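Local coordinates for hypothetical protein Atu0120 (PDB 2I6H) that is of unknown function but belongs to the bacterial DUF924 family and has a helical fold without beta strands, at residues Leu89-Gln92 and Phe93-Cys97. Residues are numbered along the deposited sequence; the frame is centred on the assembly and turned at random.
Sequences LLDQ and FPRNC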
ATOM      1  N   LEU A  89      -6.310 -14.213  13.426  1.00  9.98           N
ATOM      2  CA  LEU A  89      -7.603 -14.402  14.116  1.00  9.68           C
ATOM      3  C   LEU A  89      -8.106 -13.184  14.916  1.00 10.36           C
ATOM      4  O   LEU A  89      -9.333 -12.951  15.006  1.00 11.06           O
ATOM      5  CB  LEU A  89      -7.474 -15.562  15.082  1.00 10.36           C
ATOM      6  CG  LEU A  89      -7.307 -16.936  14.412  1.00  8.75           C
ATOM      7  CD1 LEU A  89      -7.086 -17.953  15.511  1.00 12.19           C
ATOM      8  CD2 LEU A  89      -8.603 -17.291  13.567  1.00  8.23           C
ATOM      9  N   LEU A  90      -7.177 -12.430  15.520  1.00  9.54           N
ATOM     10  CA  LEU A  90      -7.573 -11.409  16.510  1.00  9.73           C
ATOM     11  C   LEU A  90      -7.528  -9.972  15.999  1.00  9.02           C
ATOM     12  O   LEU A  90      -8.202  -9.092  16.563  1.00  9.17           O
ATOM     13  CB  LEU A  90      -6.769 -11.536  17.803  1.00  9.42           C
ATOM     14  CG  LEU A  90      -6.985 -12.872  18.536  1.00 10.95           C
ATOM     15  CD1 LEU A  90      -5.989 -12.990  19.645  1.00 12.22           C
ATOM     16  CD2 LEU A  90      -8.457 -12.986  19.065  1.00 10.59           C
ATOM     17  N   ASP A  91      -6.788  -9.756  14.911  1.00  8.17           N
ATOM     18  CA  ASP A  91      -6.682  -8.456  14.268  1.00  9.63           C
ATOM     19  C   ASP A  91      -7.342  -8.424  12.882  1.00 10.44           C
ATOM     20  O   ASP A  91      -8.033  -7.452  12.551  1.00 10.48           O
ATOM     21  CB  ASP A  91      -5.191  -8.037  14.162  1.00 10.32           C
ATOM     22  CG  ASP A  91      -5.025  -6.647  13.511  1.00 11.68           C
ATOM     23  OD1 ASP A  91      -5.265  -5.614  14.199  1.00 11.60           O
ATOM     24  OD2 ASP A  91      -4.690  -6.616  12.303  1.00 10.26           O
ATOM     25  N   GLN A  92      -7.108  -9.456  12.071  1.00  9.89           N
ATOM     26  CA  GLN A  92      -7.679  -9.466  10.716  1.00 10.54           C
ATOM     27  C   GLN A  92      -9.119  -9.976  10.632  1.00  9.65           C
ATOM     28  O   GLN A  92     -10.011  -9.281  10.092  1.00  9.83           O
ATOM     29  CB  GLN A  92      -6.781 -10.257   9.764  1.00  9.47           C
ATOM     30  CG  GLN A  92      -5.436  -9.593   9.552  1.00  9.52           C
ATOM     31  CD  GLN A  92      -5.592  -8.290   8.826  1.00 11.39           C
ATOM     32  OE1 GLN A  92      -5.920  -8.274   7.647  1.00 11.03           O
ATOM     33  NE2 GLN A  92      -5.383  -7.159   9.548  1.00 11.81           N
ATOM     34  N   PHE A  93      -9.337 -11.165  11.178  1.00  9.50           N
ATOM     35  CA  PHE A  93     -10.683 -11.798  11.168  1.00 10.29           C
ATOM     36  C   PHE A  93     -11.845 -10.829  11.524  1.00 10.34           C
ATOM     37  O   PHE A  93     -12.838 -10.759  10.779  1.00 11.20           O
ATOM     38  CB  PHE A  93     -10.694 -13.052  12.068  1.00 10.22           C
ATOM     39  CG  PHE A  93     -11.991 -13.817  12.013  1.00 10.53           C
ATOM     40  CD1 PHE A  93     -12.115 -14.951  11.155  1.00 12.58           C
ATOM     41  CD2 PHE A  93     -13.100 -13.422  12.787  1.00  9.91           C
ATOM     42  CE1 PHE A  93     -13.331 -15.678  11.089  1.00 10.93           C
ATOM     43  CE2 PHE A  93     -14.313 -14.144  12.732  1.00 10.04           C
ATOM     44  CZ  PHE A  93     -14.438 -15.283  11.871  1.00 10.84           C
ATOM     45  N   PRO A  94     -11.736 -10.063  12.633  1.00 11.10           N
ATOM     46  CA  PRO A  94     -12.840  -9.156  13.008  1.00 11.23           C
ATOM     47  C   PRO A  94     -13.111  -8.090  11.952  1.00 10.33           C
ATOM     48  O   PRO A  94     -14.270  -7.721  11.728  1.00 10.53           O
ATOM     49  CB  PRO A  94     -12.321  -8.464  14.293  1.00 11.30           C
ATOM     50  CG  PRO A  94     -11.278  -9.362  14.832  1.00 12.27           C
ATOM     51  CD  PRO A  94     -10.626  -9.982  13.603  1.00 10.83           C
ATOM     52  N   ARG A  95     -12.051  -7.637  11.277  1.00  9.00           N
ATOM     53  CA  ARG A  95     -12.193  -6.622  10.229  1.00 10.13           C
ATOM     54  C   ARG A  95     -12.807  -7.161   8.923  1.00 11.35           C
ATOM     55  O   ARG A  95     -13.436  -6.403   8.163  1.00 12.35           O
ATOM     56  CB  ARG A  95     -10.843  -5.933   9.988  1.00  9.12           C
ATOM     57  CG  ARG A  95     -10.399  -5.102  11.196  1.00  9.27           C
ATOM     58  CD  ARG A  95      -8.962  -4.539  11.099  1.00 11.38           C
ATOM     59  NE  ARG A  95      -8.898  -3.492  12.118  1.00 10.91           N
ATOM     60  CZ  ARG A  95      -8.857  -3.709  13.447  1.00 12.67           C
ATOM     61  NH1 ARG A  95      -8.911  -2.667  14.272  1.00 12.50           N
ATOM     62  NH2 ARG A  95      -8.744  -4.946  13.970  1.00 12.52           N
ATOM     63  N   ASN A  96     -12.622  -8.448   8.668  1.00 10.51           N
ATOM     64  CA  ASN A  96     -13.309  -9.093   7.547  1.00 11.84           C
ATOM     65  C   ASN A  96     -14.731  -9.509   7.893  1.00 11.78           C
ATOM     66  O   ASN A  96     -15.629  -9.418   7.036  1.00 12.16           O
ATOM     67  CB  ASN A  96     -12.568 -10.356   7.095  1.00 11.06           C
ATOM     68  CG  ASN A  96     -11.233 -10.053   6.452  1.00 14.00           C
ATOM     69  OD1 ASN A  96     -10.177 -10.096   7.128  1.00 12.91           O
ATOM     70  ND2 ASN A  96     -11.270  -9.679   5.146  1.00 14.34           N
ATOM     71  N   CYS A  97     -14.935 -10.002   9.110  1.00 11.12           N
ATOM     72  CA  CYS A  97     -16.143 -10.784   9.404  1.00 11.36           C
ATOM     73  C   CYS A  97     -17.156 -10.127  10.317  1.00 11.67           C
ATOM     74  O   CYS A  97     -18.277 -10.660  10.453  1.00 11.82           O
ATOM     75  CB  CYS A  97     -15.768 -12.175   9.958  1.00 10.04           C
ATOM     76  SG  CYS A  97     -14.693 -13.097   8.772  1.00 14.95           S
TER
HETATM   77  O   HOH W   1      -8.361  -8.268   6.411  1.00 19.55           O
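R95 reaches back along its own helix to the backbone carbonyl of D91, a worked example of how a side chain can take over a bond that the helix backbone has lost. The helix is kinked here: P94 has no N-H to give, P94 CD lies 3.5 Å from L89 O, and R95 N lacks its usual partner, D91 O, making only a weak bond to Q92 O. From R95 CB, near Q92 O, the chain turns toward D91 O; R95 CG passes that oxygen, then R95 CD at 3.4 Å from D91 O. The chain runs straight through CD, NE and CZ stay near the same oxygen, and a turn at the last torsion (chi4 72°) lets R95 NH2 donate to D91 O at 3.0 Å, fairly straight (160° at the hydrogen), in the carbonyl plane and on a lone pair. R95 NH2 is also 3.5 Å from D91 OD1, a purely electrostatic pairing, as no N-H points at that oxygen. R95 NH1 forms a salt bridge with D108, while D91 OD1 is hydrogen-bonded to H141. Q92 NE2 donates to D91 OD2 (2.9 Å) on its anti side, 30° out of the carboxylate plane, which should steady both groups. Regular helical bonding resumes with N96 N to Q92 O at 3.1 Å. A water lies 2.7 Å from both Q92 OE1 and N96 OD1, though it need not donate to both at once; N96 ND2 is hydrogen-bonded to D54 OD1. Beyond P94 the residues are partly open to solvent; around the kink, F93 meets F57 of helix 51-69 edge-to-face, L90 packs on helix 108-120, and D91 and Q92 touch helix 137-140.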